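Local coordinates for aminopeptidase N family protein (PDB 4FGM) that is probably a zinc-dependent aminopeptidase of the M61 family, with a zinc ion and a maleic acid molecule bound in its active-site region, at residues Glu28-Leu33 with Ala114-Thr119; Ser61-Gln66 with Gln73-Lys78. One frame throughout, in Å; residues are numbered along the deposited sequence.

Contact 1: Glu28-Leu33 with Ala114-Thr119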
ATOM      1  N   GLU A  28      36.894 -10.121 -12.303  1.00 77.96           N
ATOM      2  CA  GLU A  28      36.071  -9.010 -12.775  1.00 77.42           C
ATOM      3  C   GLU A  28      34.713  -9.093 -12.066  1.00 65.05           C
ATOM      4  O   GLU A  28      33.664  -9.180 -12.705  1.00 63.87           O
ATOM      5  CB  GLU A  28      35.881  -9.104 -14.295  1.00 91.61           C
ATOM      6  CG  GLU A  28      37.174  -9.229 -15.106  1.00102.50           C
ATOM      7  CD  GLU A  28      38.027  -7.965 -15.087  1.00107.40           C
ATOM      8  OE1 GLU A  28      37.498  -6.881 -15.415  1.00106.18           O
ATOM      9  OE2 GLU A  28      39.229  -8.056 -14.755  1.00109.29           O
ATOM     10  N   GLN A  29      34.758  -9.077 -10.735  1.00 53.73           N
ATOM     11  CA  GLN A  29      33.567  -9.161  -9.889  1.00 45.76           C
ATOM     12  C   GLN A  29      32.615  -7.996 -10.137  1.00 44.20           C
ATOM     13  O   GLN A  29      33.045  -6.843 -10.267  1.00 44.14           O
ATOM     14  CB  GLN A  29      33.987  -9.178  -8.409  1.00 41.93           C
ATOM     15  CG  GLN A  29      32.841  -9.182  -7.407  1.00 46.16           C
ATOM     16  CD  GLN A  29      32.082 -10.499  -7.356  1.00 50.23           C
ATOM     17  OE1 GLN A  29      32.638 -11.543  -7.000  1.00 48.39           O
ATOM     18  NE2 GLN A  29      30.800 -10.454  -7.699  1.00 52.09           N
ATOM     19  N   GLU A  30      31.323  -8.298 -10.192  1.00 40.00           N
ATOM     20  CA  GLU A  30      30.315  -7.269 -10.412  1.00 45.99           C
ATOM     21  C   GLU A  30      29.472  -7.013  -9.169  1.00 47.44           C
ATOM     22  O   GLU A  30      29.215  -7.916  -8.377  1.00 42.27           O
ATOM     23  CB  GLU A  30      29.394  -7.650 -11.580  1.00 42.16           C
ATOM     24  CG  GLU A  30      30.085  -7.638 -12.935  1.00 45.10           C
ATOM     25  CD  GLU A  30      29.170  -8.070 -14.067  1.00 52.14           C
ATOM     26  OE1 GLU A  30      27.993  -8.407 -13.802  1.00 57.01           O
ATOM     27  OE2 GLU A  30      29.635  -8.071 -15.226  1.00 57.45           O
ATOM     28  N   LEU A  31      29.047  -5.764  -9.023  1.00 50.78           N
ATOM     29  CA  LEU A  31      28.213  -5.330  -7.910  1.00 45.36           C
ATOM     30  C   LEU A  31      26.982  -4.675  -8.542  1.00 49.12           C
ATOM     31  O   LEU A  31      27.105  -3.925  -9.518  1.00 42.64           O
ATOM     32  CB  LEU A  31      28.967  -4.300  -7.059  1.00 43.99           C
ATOM     33  CG  LEU A  31      30.385  -4.674  -6.615  1.00 45.20           C
ATOM     34  CD1 LEU A  31      31.090  -3.463  -6.024  1.00 47.99           C
ATOM     35  CD2 LEU A  31      30.318  -5.801  -5.613  1.00 37.87           C
ATOM     36  N   TRP A  32      25.799  -4.967  -8.010  1.00 48.62           N
ATOM     37  CA  TRP A  32      24.587  -4.370  -8.554  1.00 38.55           C
ATOM     38  C   TRP A  32      23.579  -3.977  -7.478  1.00 43.90           C
ATOM     39  O   TRP A  32      23.609  -4.490  -6.351  1.00 43.56           O
ATOM     40  CB  TRP A  32      23.912  -5.312  -9.562  1.00 37.85           C
ATOM     41  CG  TRP A  32      23.480  -6.633  -8.989  1.00 40.80           C
ATOM     42  CD1 TRP A  32      24.231  -7.764  -8.896  1.00 42.77           C
ATOM     43  CD2 TRP A  32      22.201  -6.951  -8.423  1.00 45.68           C
ATOM     44  NE1 TRP A  32      23.503  -8.771  -8.310  1.00 42.64           N
ATOM     45  CE2 TRP A  32      22.252  -8.301  -8.009  1.00 47.06           C
ATOM     46  CE3 TRP A  32      21.014  -6.227  -8.226  1.00 48.48           C
ATOM     47  CZ2 TRP A  32      21.167  -8.947  -7.406  1.00 48.41           C
ATOM     48  CZ3 TRP A  32      19.928  -6.870  -7.623  1.00 45.92           C
ATOM     49  CH2 TRP A  32      20.017  -8.219  -7.222  1.00 48.36           C
ATOM     50  N   LEU A  33      22.688  -3.055  -7.835  1.00 40.14           N
ATOM     51  CA  LEU A  33      21.668  -2.592  -6.907  1.00 39.66           C
ATOM     52  C   LEU A  33      20.283  -2.801  -7.507  1.00 38.31           C
ATOM     53  O   LEU A  33      20.052  -2.537  -8.690  1.00 36.19           O
ATOM     54  CB  LEU A  33      21.874  -1.113  -6.586  1.00 38.30           C
ATOM     55  CG  LEU A  33      21.087  -0.631  -5.366  1.00 41.68           C
ATOM     56  CD1 LEU A  33      21.703  -1.265  -4.122  1.00 43.91           C
ATOM     57  CD2 LEU A  33      21.123   0.900  -5.267  1.00 41.49           C
ATOM     58  N   ALA A 114      24.506  -5.532  -4.060  1.00 43.53           N
ATOM     59  CA  ALA A 114      24.563  -6.990  -4.017  1.00 41.20           C
ATOM     60  C   ALA A 114      25.841  -7.447  -4.721  1.00 42.79           C
ATOM     61  O   ALA A 114      26.258  -6.845  -5.715  1.00 44.13           O
ATOM     62  CB  ALA A 114      23.346  -7.581  -4.714  1.00 35.11           C
ATOM     63  N   VAL A 115      26.471  -8.495  -4.195  1.00 40.74           N
ATOM     64  CA  VAL A 115      27.689  -9.042  -4.800  1.00 42.07           C
ATOM     65  C   VAL A 115      27.281 -10.148  -5.767  1.00 40.22           C
ATOM     66  O   VAL A 115      26.811 -11.210  -5.347  1.00 46.25           O
ATOM     67  CB  VAL A 115      28.645  -9.637  -3.727  1.00 47.23           C
ATOM     68  CG1 VAL A 115      29.901 -10.181  -4.396  1.00 43.65           C
ATOM     69  CG2 VAL A 115      29.017  -8.568  -2.704  1.00 45.49           C
ATOM     70  N   GLU A 116      27.448  -9.891  -7.061  1.00 43.38           N
ATOM     71  CA  GLU A 116      27.082 -10.855  -8.104  1.00 45.93           C
ATOM     72  C   GLU A 116      27.627 -12.260  -7.866  1.00 49.48           C
ATOM     73  O   GLU A 116      28.826 -12.447  -7.650  1.00 41.07           O
ATOM     74  CB  GLU A 116      27.561 -10.364  -9.469  1.00 38.79           C
ATOM     75  CG  GLU A 116      27.165 -11.264 -10.633  1.00 46.49           C
ATOM     76  CD  GLU A 116      25.660 -11.333 -10.851  1.00 55.87           C
ATOM     77  OE1 GLU A 116      25.018 -10.266 -10.929  1.00 52.52           O
ATOM     78  OE2 GLU A 116      25.118 -12.453 -10.953  1.00 62.34           O
ATOM     79  N   GLY A 117      26.730 -13.241  -7.902  1.00 52.41           N
ATOM     80  CA  GLY A 117      27.130 -14.621  -7.705  1.00 49.93           C
ATOM     81  C   GLY A 117      27.283 -15.059  -6.262  1.00 53.38           C
ATOM     82  O   GLY A 117      27.303 -16.253  -5.978  1.00 56.71           O
ATOM     83  N   GLN A 118      27.402 -14.107  -5.344  1.00 53.93           N
ATOM     84  CA  GLN A 118      27.552 -14.443  -3.931  1.00 52.93           C
ATOM     85  C   GLN A 118      26.349 -13.916  -3.164  1.00 53.44           C
ATOM     86  O   GLN A 118      26.401 -13.671  -1.963  1.00 53.31           O
ATOM     87  CB  GLN A 118      28.839 -13.829  -3.386  1.00 46.70           C
ATOM     88  CG  GLN A 118      30.077 -14.284  -4.123  1.00 49.35           C
ATOM     89  CD  GLN A 118      31.339 -13.664  -3.572  1.00 51.67           C
ATOM     90  OE1 GLN A 118      31.645 -13.806  -2.386  1.00 56.79           O
ATOM     91  NE2 GLN A 118      32.087 -12.974  -4.432  1.00 49.91           N
ATOM     92  N   THR A 119      25.254 -13.773  -3.892  1.00 48.23           N
ATOM     93  CA  THR A 119      24.006 -13.257  -3.364  1.00 45.09           C
ATOM     94  C   THR A 119      23.221 -14.213  -2.449  1.00 48.07           C
ATOM     95  O   THR A 119      22.347 -13.772  -1.696  1.00 45.08           O
ATOM     96  CB  THR A 119      23.135 -12.772  -4.555  1.00 46.93           C
ATOM     97  OG1 THR A 119      22.815 -11.383  -4.373  1.00 46.59           O
ATOM     98  CG2 THR A 119      21.883 -13.625  -4.712  1.00 51.40           C
TER
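Trp32 and Ala114 form the hydrogen-bonded pair of a short antiparallel beta ladder in the N-terminal M61 family region. Trp32 N donates to Ala114 O at 3.0 Å, and Ala114 N returns a shorter bond of 2.7 Å to Trp32 O. One step on, Leu31 and Val115 make a non-hydrogen-bonded pair.

The packing is close around the indole. The CG of Trp32 lies between its own backbone N and carbonyl carbon (chi1 61°), and the indole lies against Ala114. Ala114 CB sits over one face, offset toward the rim, and makes a CH-pi contact 3.8 Å from the centroid of the five-membered ring of Trp32. Tyr160 also touches Ala114. On the Leu31 and Val115 face, Leu20 and Ile22 of strand 15-22 add apolar cover.

The partly exposed side is looser and polar. The side chains of Glu30 and Glu116 touch there at their CB atoms, 3.9 Å apart. Their OE1 atoms both form salt bridges with Arg71, which probably offsets the repulsion between the two carboxylates. Glu116 OE1 also comes to 3.3 Å from Trp32 CD1.

After Val115 the chain makes a type II turn to Gln118, with Gly117 at a positive phi. The side chain of Gln29 ties this turn to the strand. Its OE1 accepts a weak bond from Gln118 NE2, whose stronger partner is Gln24 O, and another bond from Asn26 N. Glu30 O takes two donors, Gln29 NE2 and Glu116 N, from opposite faces of its carbonyl plane. The chain of Gln29 bends at chi2 (71°), and its NE2 also reaches Glu116 O at 2.8 Å, in the carbonyl plane and on a lone pair.

Contact 2: Ser61-Gln66 with Gln73-Lys78; sequences SLPVKQ and QLARSK
Val64 and Leu74 face each other as a non-hydrogen-bonded pair in an antiparallel beta hairpin. Val64 CG2 meets Leu74 CD2 at 3.9 Å, and the two side chains cross obliquely. Beside them, Lys65 and Gln73 make a hydrogen-bonded pair. Lys65 N donates to Gln73 O at 3.0 Å, and Gln73 N to Lys65 O at 2.8 Å. Beyond the last bridge, Ala75 N still bonds to Pro63 O at 2.9 Å.

Ala75 CB lies against both Pro63 and Leu62, with Leu62 CD1 at 3.7 Å. With CG anti to the backbone N (chi1 -178°), Leu62 CG lies 4.1 Å from Ala75 CB. Leu62 CD2 meets Ala75 O at 3.7 Å and lies loosely near Ser77 CB and Leu74 CD2. An alanine in place of Leu62 would probably open a gap beside Ala75 CB and leave Ser77 CB and Leu74 CD2 with less apolar cover.

Further out, Ser77 OG bonds to Ser57 OG, and Arg76 forms a salt bridge with Asp27. The hairpin lies at the surface. Strand 53-57 pairs with strand 60-68, and its Ala55 touches both Leu62 and Leu74. Val81 of strand 81-91 touches the same two leucines, while strand 30-32 flanks strand 71-74.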
ATOM      1  N   SER A  61      44.370   1.437  -3.736  1.00 49.28           N
ATOM      2  CA  SER A  61      43.093   1.734  -4.369  1.00 54.20           C
ATOM      3  C   SER A  61      42.911   0.694  -5.460  1.00 50.09           C
ATOM      4  O   SER A  61      43.875   0.291  -6.112  1.00 48.84           O
ATOM      5  CB  SER A  61      43.086   3.140  -4.977  1.00 52.20           C
ATOM      6  OG  SER A  61      43.936   3.217  -6.103  1.00 62.08           O
ATOM      7  N   LEU A  62      41.681   0.232  -5.634  1.00 47.20           N
ATOM      8  CA  LEU A  62      41.388  -0.766  -6.654  1.00 46.66           C
ATOM      9  C   LEU A  62      40.472  -0.143  -7.694  1.00 50.04           C
ATOM     10  O   LEU A  62      39.493   0.518  -7.358  1.00 49.43           O
ATOM     11  CB  LEU A  62      40.706  -1.987  -6.029  1.00 47.95           C
ATOM     12  CG  LEU A  62      40.361  -3.151  -6.962  1.00 51.05           C
ATOM     13  CD1 LEU A  62      41.634  -3.754  -7.540  1.00 51.75           C
ATOM     14  CD2 LEU A  62      39.594  -4.201  -6.187  1.00 46.43           C
ATOM     15  N   PRO A  63      40.790  -0.331  -8.977  1.00 48.94           N
ATOM     16  CA  PRO A  63      39.959   0.237 -10.041  1.00 50.38           C
ATOM     17  C   PRO A  63      38.567  -0.390 -10.081  1.00 47.60           C
ATOM     18  O   PRO A  63      38.404  -1.598  -9.889  1.00 48.69           O
ATOM     19  CB  PRO A  63      40.756  -0.068 -11.307  1.00 53.59           C
ATOM     20  CG  PRO A  63      42.177  -0.129 -10.807  1.00 52.96           C
ATOM     21  CD  PRO A  63      42.026  -0.907  -9.530  1.00 49.44           C
ATOM     22  N   VAL A  64      37.567   0.448 -10.326  1.00 44.36           N
ATOM     23  CA  VAL A  64      36.185  -0.004 -10.424  1.00 43.42           C
ATOM     24  C   VAL A  64      35.489   0.912 -11.417  1.00 49.44           C
ATOM     25  O   VAL A  64      35.654   2.126 -11.348  1.00 52.08           O
ATOM     26  CB  VAL A  64      35.464   0.080  -9.060  1.00 38.13           C
ATOM     27  CG1 VAL A  64      35.555   1.488  -8.508  1.00 40.45           C
ATOM     28  CG2 VAL A  64      34.016  -0.332  -9.216  1.00 40.04           C
ATOM     29  N   LYS A  65      34.739   0.343 -12.356  1.00 53.63           N
ATOM     30  CA  LYS A  65      34.029   1.163 -13.335  1.00 55.34           C
ATOM     31  C   LYS A  65      32.548   0.824 -13.299  1.00 54.44           C
ATOM     32  O   LYS A  65      32.170  -0.320 -13.030  1.00 49.21           O
ATOM     33  CB  LYS A  65      34.562   0.934 -14.758  1.00 56.64           C
ATOM     34  CG  LYS A  65      34.315  -0.463 -15.296  1.00 67.59           C
ATOM     35  CD  LYS A  65      34.051  -0.472 -16.804  1.00 81.29           C
ATOM     36  CE  LYS A  65      35.319  -0.582 -17.641  1.00 90.76           C
ATOM     37  NZ  LYS A  65      36.216   0.599 -17.504  1.00 97.10           N
ATOM     38  N   GLN A  66      31.711   1.826 -13.551  1.00 52.60           N
ATOM     39  CA  GLN A  66      30.273   1.607 -13.568  1.00 48.22           C
ATOM     40  C   GLN A  66      29.938   1.203 -15.002  1.00 45.16           C
ATOM     41  O   GLN A  66      30.229   1.944 -15.940  1.00 44.46           O
ATOM     42  CB  GLN A  66      29.538   2.891 -13.174  1.00 39.43           C
ATOM     43  CG  GLN A  66      28.060   2.689 -12.906  1.00 36.67           C
ATOM     44  CD  GLN A  66      27.440   3.826 -12.112  1.00 43.99           C
ATOM     45  OE1 GLN A  66      28.112   4.794 -11.747  1.00 42.71           O
ATOM     46  NE2 GLN A  66      26.151   3.711 -11.841  1.00 40.25           N
ATOM     47  N   GLN A  73      31.798  -2.917 -11.973  1.00 45.25           N
ATOM     48  CA  GLN A  73      32.722  -4.028 -12.195  1.00 45.19           C
ATOM     49  C   GLN A  73      34.074  -3.699 -11.562  1.00 50.17           C
ATOM     50  O   GLN A  73      34.672  -2.657 -11.856  1.00 43.61           O
ATOM     51  CB  GLN A  73      32.893  -4.295 -13.688  1.00 48.39           C
ATOM     52  CG  GLN A  73      33.670  -5.569 -13.993  1.00 56.53           C
ATOM     53  CD  GLN A  73      33.725  -5.884 -15.479  1.00 64.08           C
ATOM     54  OE1 GLN A  73      34.279  -5.121 -16.273  1.00 62.70           O
ATOM     55  NE2 GLN A  73      33.148  -7.015 -15.861  1.00 67.22           N
ATOM     56  N   LEU A  74      34.538  -4.590 -10.687  1.00 46.99           N
ATOM     57  CA  LEU A  74      35.803  -4.418  -9.971  1.00 49.03           C
ATOM     58  C   LEU A  74      36.990  -5.019 -10.705  1.00 55.17           C
ATOM     59  O   LEU A  74      36.852  -6.017 -11.416  1.00 57.54           O
ATOM     60  CB  LEU A  74      35.730  -5.086  -8.593  1.00 42.82           C
ATOM     61  CG  LEU A  74      34.779  -4.579  -7.512  1.00 46.80           C
ATOM     62  CD1 LEU A  74      34.684  -5.626  -6.416  1.00 45.51           C
ATOM     63  CD2 LEU A  74      35.270  -3.244  -6.955  1.00 48.44           C
ATOM     64  N   ALA A  75      38.161  -4.417 -10.525  1.00 49.74           N
ATOM     65  CA  ALA A  75      39.365  -4.953 -11.139  1.00 48.75           C
ATOM     66  C   ALA A  75      39.680  -6.223 -10.340  1.00 55.02           C
ATOM     67  O   ALA A  75      39.231  -6.373  -9.198  1.00 50.21           O
ATOM     68  CB  ALA A  75      40.505  -3.954 -11.026  1.00 43.63           C
ATOM     69  N   ARG A  76      40.430  -7.140 -10.945  1.00 57.21           N
ATOM     70  CA  ARG A  76      40.803  -8.395 -10.292  1.00 52.99           C
ATOM     71  C   ARG A  76      41.647  -8.176  -9.044  1.00 51.57           C
ATOM     72  O   ARG A  76      42.424  -7.222  -8.964  1.00 53.42           O
ATOM     73  CB  ARG A  76      41.608  -9.269 -11.250  1.00 63.20           C
ATOM     74  CG  ARG A  76      40.844  -9.819 -12.423  1.00 74.80           C
ATOM     75  CD  ARG A  76      41.807 -10.367 -13.462  1.00 84.62           C
ATOM     76  NE  ARG A  76      41.101 -11.066 -14.530  1.00 91.87           N
ATOM     77  CZ  ARG A  76      40.529 -12.255 -14.384  1.00 95.05           C
ATOM     78  NH1 ARG A  76      40.587 -12.880 -13.213  1.00 93.07           N
ATOM     79  NH2 ARG A  76      39.891 -12.815 -15.402  1.00 94.99           N
ATOM     80  N   SER A  77      41.508  -9.072  -8.074  1.00 51.05           N
ATOM     81  CA  SER A  77      42.295  -8.972  -6.857  1.00 46.63           C
ATOM     82  C   SER A  77      42.405 -10.322  -6.172  1.00 55.41           C
ATOM     83  O   SER A  77      41.442 -11.080  -6.131  1.00 54.66           O
ATOM     84  CB  SER A  77      41.679  -7.956  -5.899  1.00 46.57           C
ATOM     85  OG  SER A  77      42.415  -7.912  -4.685  1.00 48.66           O
ATOM     86  N   LYS A  78      43.592 -10.618  -5.647  1.00 56.80           N
ATOM     87  CA  LYS A  78      43.844 -11.876  -4.948  1.00 63.18           C
ATOM     88  C   LYS A  78      43.440 -11.740  -3.490  1.00 65.37           C
ATOM     89  O   LYS A  78      43.321 -12.730  -2.772  1.00 73.72           O
ATOM     90  CB  LYS A  78      45.331 -12.230  -5.008  1.00 72.76           C
ATOM     91  CG  LYS A  78      45.848 -12.630  -6.378  1.00 85.06           C
ATOM     92  CD  LYS A  78      47.373 -12.604  -6.396  1.00 93.60           C
ATOM     93  CE  LYS A  78      47.937 -13.370  -7.588  1.00 99.33           C
ATOM     94  NZ  LYS A  78      47.348 -12.937  -8.887  1.00100.45           N
TER

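Overall arrangement
Both contacts belong to the N-terminal M61 family region, away from the zinc site, and their centres are about 12 Å apart. Along the chain the order is 28-33, 61-66, 73-78, 114-119, so the local hairpin of contact 2 falls between the two segments of contact 1. Strands 30-32 and 71-74 are antiparallel neighbours. The four strands therefore pair in the order 60-68, 71-74, 30-32, 114-115. The seam between the contacts includes a probable backbone hydrogen bond from Leu74 N to Gln29 O, 2.7 Å long. Contact 1 brings together parts of the region distant in sequence, whereas contact 2 continues the same beta structure toward the surface.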